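Local coordinates for CdiI immunity protein (Yersinia kristensenii ATCC 33638, PDB 5E3E) that binds the nuclease toxin domain of a contact-dependent growth inhibition system, an RNase A superfamily member, and so probably protects the cell that makes it, at residues A[75-80]-A[87-92]; A[51-56]-A[92-97]; A[2-7]-A[13-18]. All coordinates share one frame; numbering follows the deposited sequence.

Contact 1: A[75-80]-A[87-92]; sequences CSYYYP and EEWLKH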
loop_
_atom_site.group_PDB
_atom_site.type_symbol
_atom_site.label_atom_id
_atom_site.label_comp_id
_atom_site.label_asym_id
_atom_site.label_seq_id
_atom_site.Cartn_x
_atom_site.Cartn_y
_atom_site.Cartn_z
ATOM N N CYS A 75 2.498 -5.555 1.191
ATOM C CA CYS A 75 2.239 -5.457 -0.258
ATOM C C CYS A 75 0.814 -5.943 -0.583
ATOM O O CYS A 75 0.421 -7.005 -0.107
ATOM C CB CYS A 75 3.226 -6.341 -1.009
ATOM S SG CYS A 75 3.113 -6.231 -2.810
ATOM N N SER A 76 0.052 -5.195 -1.399
ATOM C CA SER A 76 -1.331 -5.649 -1.791
ATOM C C SER A 76 -1.328 -6.535 -3.034
ATOM O O SER A 76 -2.274 -7.292 -3.250
ATOM C CB SER A 76 -2.255 -4.453 -2.078
ATOM O OG SER A 76 -2.421 -3.664 -0.920
ATOM N N TYR A 77 -0.270 -6.477 -3.842
ATOM C CA TYR A 77 -0.162 -7.287 -5.046
ATOM C C TYR A 77 0.270 -8.708 -4.726
ATOM O O TYR A 77 1.302 -8.917 -4.052
ATOM C CB TYR A 77 0.819 -6.629 -6.010
ATOM C CG TYR A 77 1.266 -7.500 -7.157
ATOM C CD1 TYR A 77 0.328 -8.206 -7.931
ATOM C CD2 TYR A 77 2.617 -7.612 -7.489
ATOM C CE1 TYR A 77 0.735 -8.998 -9.004
ATOM C CE2 TYR A 77 3.021 -8.407 -8.545
ATOM C CZ TYR A 77 2.093 -9.082 -9.297
ATOM O OH TYR A 77 2.539 -9.857 -10.378
ATOM N N TYR A 78 -0.579 -9.682 -5.102
ATOM C CA TYR A 78 -0.296 -11.092 -4.821
ATOM C C TYR A 78 0.640 -11.647 -5.918
ATOM O O TYR A 78 0.238 -12.412 -6.824
ATOM C CB TYR A 78 -1.587 -11.893 -4.716
ATOM C CG TYR A 78 -1.349 -13.264 -4.182
ATOM C CD1 TYR A 78 -0.971 -13.424 -2.871
ATOM C CD2 TYR A 78 -1.423 -14.395 -5.009
ATOM C CE1 TYR A 78 -0.723 -14.681 -2.352
ATOM C CE2 TYR A 78 -1.135 -15.665 -4.509
ATOM C CZ TYR A 78 -0.824 -15.787 -3.159
ATOM O OH TYR A 78 -0.537 -16.999 -2.588
ATOM N N TYR A 79 1.898 -11.228 -5.836
ATOM C CA TYR A 79 2.939 -11.627 -6.794
ATOM C C TYR A 79 3.139 -13.148 -6.941
ATOM O O TYR A 79 3.541 -13.589 -8.021
ATOM C CB TYR A 79 4.274 -10.909 -6.486
ATOM C CG TYR A 79 4.850 -11.311 -5.159
ATOM C CD1 TYR A 79 5.624 -12.468 -5.016
ATOM C CD2 TYR A 79 4.579 -10.552 -4.038
ATOM C CE1 TYR A 79 6.087 -12.876 -3.746
ATOM C CE2 TYR A 79 5.025 -10.943 -2.776
ATOM C CZ TYR A 79 5.799 -12.097 -2.644
ATOM O OH TYR A 79 6.285 -12.485 -1.387
ATOM N N PRO A 80 2.790 -13.977 -5.909
ATOM C CA PRO A 80 3.012 -15.422 -6.160
ATOM C C PRO A 80 2.193 -15.983 -7.345
ATOM O O PRO A 80 2.527 -17.044 -7.878
ATOM C CB PRO A 80 2.631 -16.071 -4.822
ATOM C CG PRO A 80 2.944 -15.027 -3.836
ATOM C CD PRO A 80 2.443 -13.775 -4.491
ATOM N N GLU A 87 12.081 -14.396 -3.801
ATOM C CA GLU A 87 13.395 -14.025 -4.367
ATOM C C GLU A 87 13.281 -13.618 -5.816
ATOM O O GLU A 87 13.861 -12.636 -6.243
ATOM C CB GLU A 87 14.367 -15.207 -4.277
ATOM C CG GLU A 87 15.743 -14.959 -4.882
ATOM C CD GLU A 87 16.656 -16.168 -4.826
ATOM O OE1 GLU A 87 17.725 -16.115 -5.470
ATOM O OE2 GLU A 87 16.342 -17.151 -4.123
ATOM N N GLU A 88 12.591 -14.409 -6.611
ATOM C CA GLU A 88 12.526 -14.094 -8.046
ATOM C C GLU A 88 11.781 -12.760 -8.293
ATOM O O GLU A 88 12.157 -11.984 -9.159
ATOM C CB GLU A 88 11.945 -15.241 -8.851
ATOM C CG GLU A 88 12.816 -16.497 -8.871
ATOM C CD GLU A 88 14.277 -16.262 -9.224
ATOM O OE1 GLU A 88 14.551 -15.479 -10.151
ATOM O OE2 GLU A 88 15.186 -16.859 -8.573
ATOM N N TRP A 89 10.727 -12.488 -7.546
ATOM C CA TRP A 89 9.999 -11.240 -7.739
ATOM C C TRP A 89 10.899 -10.078 -7.331
ATOM O O TRP A 89 10.957 -9.076 -8.035
ATOM C CB TRP A 89 8.687 -11.177 -6.962
ATOM C CG TRP A 89 7.919 -9.959 -7.326
ATOM C CD1 TRP A 89 7.650 -9.529 -8.602
ATOM C CD2 TRP A 89 7.389 -8.960 -6.453
ATOM N NE1 TRP A 89 6.965 -8.342 -8.574
ATOM C CE2 TRP A 89 6.781 -7.979 -7.262
ATOM C CE3 TRP A 89 7.307 -8.835 -5.062
ATOM C CZ2 TRP A 89 6.133 -6.878 -6.732
ATOM C CZ3 TRP A 89 6.680 -7.737 -4.547
ATOM C CH2 TRP A 89 6.091 -6.783 -5.362
ATOM N N LEU A 90 11.608 -10.194 -6.194
ATOM C CA LEU A 90 12.488 -9.086 -5.792
ATOM C C LEU A 90 13.596 -8.835 -6.841
ATOM O O LEU A 90 13.967 -7.682 -7.064
ATOM C CB LEU A 90 13.127 -9.325 -4.428
ATOM C CG LEU A 90 12.210 -9.284 -3.204
ATOM C CD1 LEU A 90 12.982 -9.556 -1.925
ATOM C CD2 LEU A 90 11.489 -7.989 -3.075
ATOM N N LYS A 91 14.170 -9.895 -7.396
ATOM C CA LYS A 91 15.207 -9.751 -8.427
ATOM C C LYS A 91 14.630 -9.043 -9.655
ATOM O O LYS A 91 15.314 -8.168 -10.281
ATOM C CB LYS A 91 15.784 -11.110 -8.827
ATOM C CG LYS A 91 16.694 -11.712 -7.755
ATOM C CD LYS A 91 17.343 -12.992 -8.275
ATOM C CE LYS A 91 18.393 -13.508 -7.294
ATOM N NZ LYS A 91 19.135 -14.729 -7.752
ATOM N N HIS A 92 13.378 -9.379 -9.966
ATOM C CA HIS A 92 12.649 -8.684 -11.053
ATOM C C HIS A 92 12.443 -7.170 -10.773
ATOM O O HIS A 92 12.661 -6.321 -11.674
ATOM C CB HIS A 92 11.309 -9.377 -11.294
ATOM C CG HIS A 92 10.424 -8.650 -12.246
ATOM N ND1 HIS A 92 10.636 -8.637 -13.607
ATOM C CD2 HIS A 92 9.334 -7.893 -12.027
ATOM C CE1 HIS A 92 9.691 -7.920 -14.193
ATOM N NE2 HIS A 92 8.862 -7.491 -13.258
#
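Y77, Y79 and the indole of W89 form an aromatic cluster, joining the loop before helix 86-96 to that helix in an all-alpha protein. Its tight part is where Y79 lies against W89. The two rings lie almost parallel, 8° apart, but are slid so that they barely overlap, and Y79 CD2 comes within 3.4 Å of W89 CE3. This slide leaves Y79 CB above the indole, making a CH-pi contact 3.8 Å from the centroid of the five-membered ring. The opposite face of the tyrosine is met by P80 CD, so its ring is clamped between proline and tryptophan.

Y77 makes an offset edge-to-face contact, its edge directed toward the face of the W89 six-membered ring with the planes 70° apart; Y77 CD2 lies 3.7 Å from W89 CZ2. Tyrosine suits both positions, since the rings stay in the apolar cluster while their hydroxyls reach polar partners: Y77 OH bonds to E82 and Y79 OH to S86. Tryptophan is long enough to bridge from the helix to both, and CG anti to the backbone N (chi1 -173°) directs the indole away from its own helix and in against the 75-80 loop. L14 of helix 8-17 also packs on it.

Another side of helix 87-92 is more open to water. There E87, partly exposed, and the exposed K91, one turn apart, join in a salt bridge, K91 NZ to E87 OE1 at 3.0 Å. At the looser margin of the cluster, C75 makes an oblique sulfur-aromatic contact, its SG 4.0 Å from W89 CH2.

Contact 2: A[51-56]-A[92-97]; sequences EIDYLL and HIYKQM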
loop_
_atom_site.group_PDB
_atom_site.type_symbol
_atom_site.label_atom_id
_atom_site.label_comp_id
_atom_site.label_asym_id
_atom_site.label_seq_id
_atom_site.Cartn_x
_atom_site.Cartn_y
_atom_site.Cartn_z
ATOM N N GLU A 51 17.626 -1.971 0.188
ATOM C CA GLU A 51 16.774 -2.825 1.047
ATOM C C GLU A 51 16.475 -4.195 0.420
ATOM O O GLU A 51 16.529 -5.205 1.092
ATOM C CB GLU A 51 15.469 -2.118 1.423
ATOM C CG GLU A 51 15.692 -0.946 2.346
ATOM C CD GLU A 51 14.388 -0.327 2.877
ATOM O OE1 GLU A 51 13.295 -0.867 2.609
ATOM O OE2 GLU A 51 14.494 0.714 3.551
ATOM N N ILE A 52 16.191 -4.236 -0.884
ATOM C CA ILE A 52 16.080 -5.512 -1.564
ATOM C C ILE A 52 17.341 -6.347 -1.334
ATOM O O ILE A 52 17.253 -7.545 -1.078
ATOM C CB ILE A 52 15.818 -5.345 -3.067
ATOM C CG1 ILE A 52 14.435 -4.765 -3.272
ATOM C CG2 ILE A 52 16.071 -6.680 -3.788
ATOM C CD1 ILE A 52 13.986 -4.617 -4.734
ATOM N N ASP A 53 18.517 -5.728 -1.442
ATOM C CA ASP A 53 19.737 -6.487 -1.299
ATOM C C ASP A 53 19.900 -7.022 0.121
ATOM O O ASP A 53 20.388 -8.144 0.296
ATOM C CB ASP A 53 20.950 -5.633 -1.663
ATOM C CG ASP A 53 21.235 -5.634 -3.128
ATOM O OD1 ASP A 53 20.977 -6.675 -3.780
ATOM O OD2 ASP A 53 21.797 -4.631 -3.589
ATOM N N TYR A 54 19.477 -6.247 1.119
ATOM C CA TYR A 54 19.549 -6.719 2.518
ATOM C C TYR A 54 18.687 -7.972 2.684
ATOM O O TYR A 54 19.055 -8.892 3.430
ATOM C CB TYR A 54 19.099 -5.663 3.523
ATOM C CG TYR A 54 20.187 -4.669 3.844
ATOM C CD1 TYR A 54 21.341 -5.084 4.524
ATOM C CD2 TYR A 54 20.052 -3.332 3.535
ATOM C CE1 TYR A 54 22.355 -4.188 4.825
ATOM C CE2 TYR A 54 21.043 -2.426 3.835
ATOM C CZ TYR A 54 22.201 -2.869 4.497
ATOM O OH TYR A 54 23.213 -1.975 4.767
ATOM N N LEU A 55 17.575 -8.026 1.976
ATOM C CA LEU A 55 16.723 -9.211 2.063
ATOM C C LEU A 55 17.284 -10.368 1.289
ATOM O O LEU A 55 17.308 -11.477 1.820
ATOM C CB LEU A 55 15.292 -8.924 1.582
ATOM C CG LEU A 55 14.483 -7.948 2.465
ATOM C CD1 LEU A 55 13.116 -7.702 1.827
ATOM C CD2 LEU A 55 14.325 -8.394 3.907
ATOM N N LEU A 56 17.679 -10.131 0.031
ATOM C CA LEU A 56 18.126 -11.204 -0.832
ATOM C C LEU A 56 19.361 -11.908 -0.241
ATOM O O LEU A 56 19.520 -13.127 -0.390
ATOM C CB LEU A 56 18.454 -10.699 -2.240
ATOM C CG LEU A 56 17.322 -10.234 -3.131
ATOM C CD1 LEU A 56 17.915 -9.717 -4.450
ATOM C CD2 LEU A 56 16.364 -11.403 -3.273
ATOM N N HIS A 92 13.378 -9.379 -9.966
ATOM C CA HIS A 92 12.649 -8.684 -11.053
ATOM C C HIS A 92 12.443 -7.170 -10.773
ATOM O O HIS A 92 12.661 -6.321 -11.674
ATOM C CB HIS A 92 11.309 -9.377 -11.294
ATOM C CG HIS A 92 10.424 -8.650 -12.246
ATOM N ND1 HIS A 92 10.636 -8.637 -13.607
ATOM C CD2 HIS A 92 9.334 -7.893 -12.027
ATOM C CE1 HIS A 92 9.691 -7.920 -14.193
ATOM N NE2 HIS A 92 8.862 -7.491 -13.258
ATOM N N ILE A 93 12.018 -6.811 -9.566
ATOM C CA ILE A 93 11.835 -5.381 -9.206
ATOM C C ILE A 93 13.171 -4.674 -9.406
ATOM O O ILE A 93 13.244 -3.646 -10.043
ATOM C CB ILE A 93 11.386 -5.196 -7.763
ATOM C CG1 ILE A 93 9.967 -5.742 -7.555
ATOM C CG2 ILE A 93 11.489 -3.722 -7.328
ATOM C CD1 ILE A 93 9.602 -5.763 -6.090
ATOM N N TYR A 94 14.224 -5.270 -8.879
ATOM C CA TYR A 94 15.561 -4.691 -8.942
ATOM C C TYR A 94 15.941 -4.397 -10.418
ATOM O O TYR A 94 16.384 -3.286 -10.751
ATOM C CB TYR A 94 16.553 -5.660 -8.282
ATOM C CG TYR A 94 17.885 -5.074 -7.918
ATOM C CD1 TYR A 94 18.839 -4.859 -8.915
ATOM C CD2 TYR A 94 18.224 -4.765 -6.603
ATOM C CE1 TYR A 94 20.075 -4.343 -8.625
ATOM C CE2 TYR A 94 19.491 -4.255 -6.295
ATOM C CZ TYR A 94 20.405 -4.051 -7.311
ATOM O OH TYR A 94 21.689 -3.528 -7.121
ATOM N N LYS A 95 15.762 -5.386 -11.280
ATOM C CA LYS A 95 16.092 -5.266 -12.696
ATOM C C LYS A 95 15.240 -4.245 -13.444
ATOM O O LYS A 95 15.720 -3.603 -14.390
ATOM C CB LYS A 95 15.956 -6.629 -13.375
ATOM C CG LYS A 95 16.628 -6.745 -14.727
ATOM C CD LYS A 95 16.566 -8.169 -15.291
ATOM C CE LYS A 95 17.278 -9.202 -14.435
ATOM N NZ LYS A 95 16.930 -10.574 -14.920
ATOM N N GLN A 96 13.964 -4.152 -13.078
ATOM C CA GLN A 96 13.054 -3.150 -13.654
ATOM C C GLN A 96 13.483 -1.703 -13.409
ATOM O O GLN A 96 13.098 -0.782 -14.154
ATOM C CB GLN A 96 11.615 -3.380 -13.174
ATOM C CG GLN A 96 11.016 -4.681 -13.732
ATOM C CD GLN A 96 10.812 -4.673 -15.244
ATOM O OE1 GLN A 96 11.426 -5.450 -15.959
ATOM N NE2 GLN A 96 9.952 -3.830 -15.721
HETATM N N MSE A 97 14.301 -1.497 -12.388
HETATM C CA MSE A 97 14.850 -0.191 -12.116
HETATM C C MSE A 97 15.942 0.232 -13.065
HETATM O O MSE A 97 16.306 1.411 -13.111
HETATM C CB MSE A 97 15.373 -0.120 -10.674
HETATM C CG MSE A 97 14.228 -0.357 -9.682
HETATM SE SE MSE A 97 12.840 1.059 -9.736
HETATM C CE MSE A 97 11.465 0.006 -10.665
#
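The Y94 ring is met at its edge, close to its plane, by a methyl of I52: I52 CG2 stands 4.0 Å from Y94 CD2. Further along the same ring lies the carboxylate of D53, which approaches obliquely with its plane 46° from that of the ring. Its nearest atoms are D53 OD2 and Y94 CE2, 3.6 Å apart, an aromatic C-H beside a negatively charged oxygen. K49, one turn before D53 on its helix, adds a cation-pi contact to the tyrosine. An amphipathic residue suits this partly exposed rim, because the ring can lie against an aliphatic methyl near the backbone and extend toward the D53 carboxylate at its outer end.

The two segments are helical and run roughly antiparallel, their N-to-C directions 151° apart, joining helix 42-56 to helix 86-96 in this all-alpha fold. The axes of the two short segments, 51-56 and 92-96, approach to 11.0 Å, and bulky side chains span that distance. Deeper in the interface I52 meets I93, both buried, with I52 CD1 resting 3.7 Å from I93 CG2. In I52, CG1 lies anti to the carbonyl carbon and the chain continues extended (chi2 -176°), which carries CD1 toward helix 92-96 while CG2 is left for the tyrosine. Branched isoleucine thus serves two neighbours at once, one with each arm. L10 of helix 8-17 and L90 of helix 86-96 also pack on I52, and M48 packs on I93, extending the apolar surface beyond the pair. At the rim, D53 OD2 also comes to 3.7 Å from Y94 OH.

Contact 3: A[2-7]-A[13-18]; sequences IINEKY and LLRCYF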
loop_
_atom_site.group_PDB
_atom_site.type_symbol
_atom_site.label_atom_id
_atom_site.label_comp_id
_atom_site.label_asym_id
_atom_site.label_seq_id
_atom_site.Cartn_x
_atom_site.Cartn_y
_atom_site.Cartn_z
ATOM N N ILE A 2 9.347 -1.336 14.698
ATOM C CA ILE A 2 8.316 -1.760 13.775
ATOM C C ILE A 2 9.037 -1.828 12.403
ATOM O O ILE A 2 9.971 -1.059 12.127
ATOM C CB ILE A 2 7.142 -0.762 13.854
ATOM C CG1 ILE A 2 6.529 -0.816 15.277
ATOM C CG2 ILE A 2 6.091 -1.040 12.804
ATOM C CD1 ILE A 2 5.804 0.452 15.711
ATOM N N ILE A 3 8.674 -2.813 11.599
ATOM C CA ILE A 3 9.441 -3.114 10.381
ATOM C C ILE A 3 9.577 -1.924 9.443
ATOM O O ILE A 3 10.637 -1.769 8.819
ATOM C CB ILE A 3 8.902 -4.356 9.646
ATOM C CG1 ILE A 3 9.877 -4.807 8.537
ATOM C CG2 ILE A 3 7.486 -4.115 9.093
ATOM C CD1 ILE A 3 9.568 -6.181 7.987
ATOM N N ASN A 4 8.569 -1.067 9.340
ATOM C CA ASN A 4 8.659 0.054 8.399
ATOM C C ASN A 4 9.587 1.172 8.904
ATOM O O ASN A 4 9.947 2.066 8.139
ATOM C CB ASN A 4 7.287 0.591 7.936
ATOM C CG ASN A 4 6.550 1.365 9.011
ATOM O OD1 ASN A 4 6.704 1.098 10.194
ATOM N ND2 ASN A 4 5.754 2.329 8.593
ATOM N N GLU A 5 9.978 1.098 10.170
ATOM C CA GLU A 5 10.977 2.020 10.752
ATOM C C GLU A 5 12.332 1.718 10.161
ATOM O O GLU A 5 13.124 2.636 9.961
ATOM C CB GLU A 5 11.058 1.894 12.290
ATOM C CG GLU A 5 9.760 2.273 13.005
ATOM C CD GLU A 5 9.847 2.166 14.511
ATOM O OE1 GLU A 5 10.744 1.454 15.029
ATOM O OE2 GLU A 5 8.993 2.795 15.178
ATOM N N LYS A 6 12.635 0.446 9.902
ATOM C CA LYS A 6 13.945 0.039 9.354
ATOM C C LYS A 6 13.977 -0.285 7.861
ATOM O O LYS A 6 15.040 -0.159 7.239
ATOM C CB LYS A 6 14.496 -1.143 10.134
ATOM C CG LYS A 6 14.604 -0.876 11.635
ATOM C CD LYS A 6 15.411 0.357 12.020
ATOM C CE LYS A 6 15.489 0.519 13.542
ATOM N NZ LYS A 6 16.292 1.699 13.917
ATOM N N TYR A 7 12.799 -0.639 7.303
ATOM C CA TYR A 7 12.622 -0.818 5.879
ATOM C C TYR A 7 11.652 0.206 5.258
ATOM O O TYR A 7 10.704 -0.157 4.553
ATOM C CB TYR A 7 12.176 -2.255 5.556
ATOM C CG TYR A 7 13.239 -3.289 5.855
ATOM C CD1 TYR A 7 13.435 -3.760 7.160
ATOM C CD2 TYR A 7 14.045 -3.796 4.854
ATOM C CE1 TYR A 7 14.393 -4.728 7.416
ATOM C CE2 TYR A 7 15.028 -4.769 5.105
ATOM C CZ TYR A 7 15.211 -5.195 6.407
ATOM O OH TYR A 7 16.171 -6.181 6.624
ATOM N N LEU A 13 7.330 1.667 -1.452
ATOM C CA LEU A 13 6.936 0.990 -2.681
ATOM C C LEU A 13 5.708 0.092 -2.475
ATOM O O LEU A 13 4.774 0.130 -3.245
ATOM C CB LEU A 13 8.059 0.133 -3.241
ATOM C CG LEU A 13 7.807 -0.681 -4.503
ATOM C CD1 LEU A 13 7.526 0.256 -5.700
ATOM C CD2 LEU A 13 9.017 -1.570 -4.765
ATOM N N LEU A 14 5.748 -0.740 -1.451
ATOM C CA LEU A 14 4.792 -1.812 -1.315
ATOM C C LEU A 14 3.449 -1.336 -0.766
ATOM O O LEU A 14 2.424 -1.943 -1.077
ATOM C CB LEU A 14 5.371 -2.954 -0.464
ATOM C CG LEU A 14 6.567 -3.683 -1.091
ATOM C CD1 LEU A 14 7.081 -4.833 -0.237
ATOM C CD2 LEU A 14 6.308 -4.141 -2.506
ATOM N N ARG A 15 3.455 -0.230 -0.037
ATOM C CA ARG A 15 2.234 0.305 0.535
ATOM C C ARG A 15 1.630 1.445 -0.239
ATOM O O ARG A 15 0.404 1.558 -0.258
ATOM C CB ARG A 15 2.414 0.709 1.976
ATOM C CG ARG A 15 2.839 -0.427 2.850
ATOM C CD ARG A 15 3.012 0.038 4.275
ATOM N NE ARG A 15 3.474 -1.025 5.178
ATOM C CZ ARG A 15 3.603 -0.881 6.503
ATOM N NH1 ARG A 15 3.319 0.273 7.117
ATOM N NH2 ARG A 15 4.060 -1.885 7.231
ATOM N N CYS A 16 2.436 2.298 -0.860
ATOM C CA CYS A 16 1.896 3.449 -1.555
ATOM C C CYS A 16 1.691 3.140 -3.033
ATOM O O CYS A 16 0.771 3.703 -3.648
ATOM C CB CYS A 16 2.756 4.691 -1.386
ATOM S SG CYS A 16 2.679 5.390 0.278
ATOM N N TYR A 17 2.602 2.366 -3.639
ATOM C CA TYR A 17 2.469 2.032 -5.036
ATOM C C TYR A 17 1.680 0.747 -5.175
ATOM O O TYR A 17 0.677 0.754 -5.890
ATOM C CB TYR A 17 3.831 1.954 -5.759
ATOM C CG TYR A 17 4.325 3.342 -6.119
ATOM C CD1 TYR A 17 4.974 4.141 -5.192
ATOM C CD2 TYR A 17 4.071 3.871 -7.408
ATOM C CE1 TYR A 17 5.365 5.424 -5.521
ATOM C CE2 TYR A 17 4.493 5.125 -7.755
ATOM C CZ TYR A 17 5.138 5.902 -6.815
ATOM O OH TYR A 17 5.531 7.175 -7.163
ATOM N N PHE A 18 2.117 -0.333 -4.530
ATOM C CA PHE A 18 1.331 -1.577 -4.558
ATOM C C PHE A 18 0.182 -1.572 -3.577
ATOM O O PHE A 18 -0.060 -2.539 -2.873
ATOM C CB PHE A 18 2.204 -2.818 -4.456
ATOM C CG PHE A 18 3.055 -3.047 -5.667
ATOM C CD1 PHE A 18 2.504 -3.545 -6.821
ATOM C CD2 PHE A 18 4.397 -2.702 -5.672
ATOM C CE1 PHE A 18 3.286 -3.755 -7.948
ATOM C CE2 PHE A 18 5.194 -2.917 -6.808
ATOM C CZ PHE A 18 4.617 -3.433 -7.942
#
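N4 has its CG between the backbone N and the carbonyl carbon (chi1 72°), while R15 is extended from CG to NE (chi2 180°), and these shapes bring the asparagine up against the guanidinium. N4 CB sits over one face of that group, 4.1 Å from both R15 NH1 and R15 NH2. The amide and guanidinium planes are 24° apart, but the amide lies beyond the guanidinium rim near NH1, and only CB is over the face. The closest pair is N4 ND2 and R15 NH1 at 3.5 Å, where both nitrogens carry N-H and neither offers a lone pair; the contact is therefore one of van der Waals packing. Beside it, I3 touches more loosely, with I3 CG2 4.5 Å from R15 NH2, and its apolar chain also packs on L73.

The elements joined are the short, weakly bonded N-terminal helix around 3-6 and helix 8-17, whose 13-17 stretch contains a pi-type turn. In that turn L13 O accepts from Y17 N at 3.1 Å and from F18 N at 3.0 Å. Arginine suits position 15 because its long chain ends in several N-H groups that serve different acceptors: NE bonds to L73 O and NH2 to K72 O at the C-terminal end of helix 62-72, while NH1 forms a salt bridge with E65 of the bound toxin chain. These bonds fix the plane on which N4 rests. Within the N-terminal segment, I2 N donates to E5 OE1 at 3.1 Å, meeting the oxygen from above the carboxylate plane.

Overall arrangement
From the N terminus, contact 3 comes first, spanning the first turns of helix 8-17, where the R15 side chain reaches back to helix 3-6. The chain then runs on to helix 42-56, where contact 2 opens; it closes only at helix 86-96, a long loop that takes in helix 62-72. Contact 1 falls wholly within this loop and shares H92 and helix 86-96 with contact 2, so one helix meets the preceding loop and helix 42-56. Contact 3 stands in series with the other two but is not isolated: F18 and L14 meet the loop and helix of contact 1, while Y7 packs against L55 and L13 approaches I93 of contact 2.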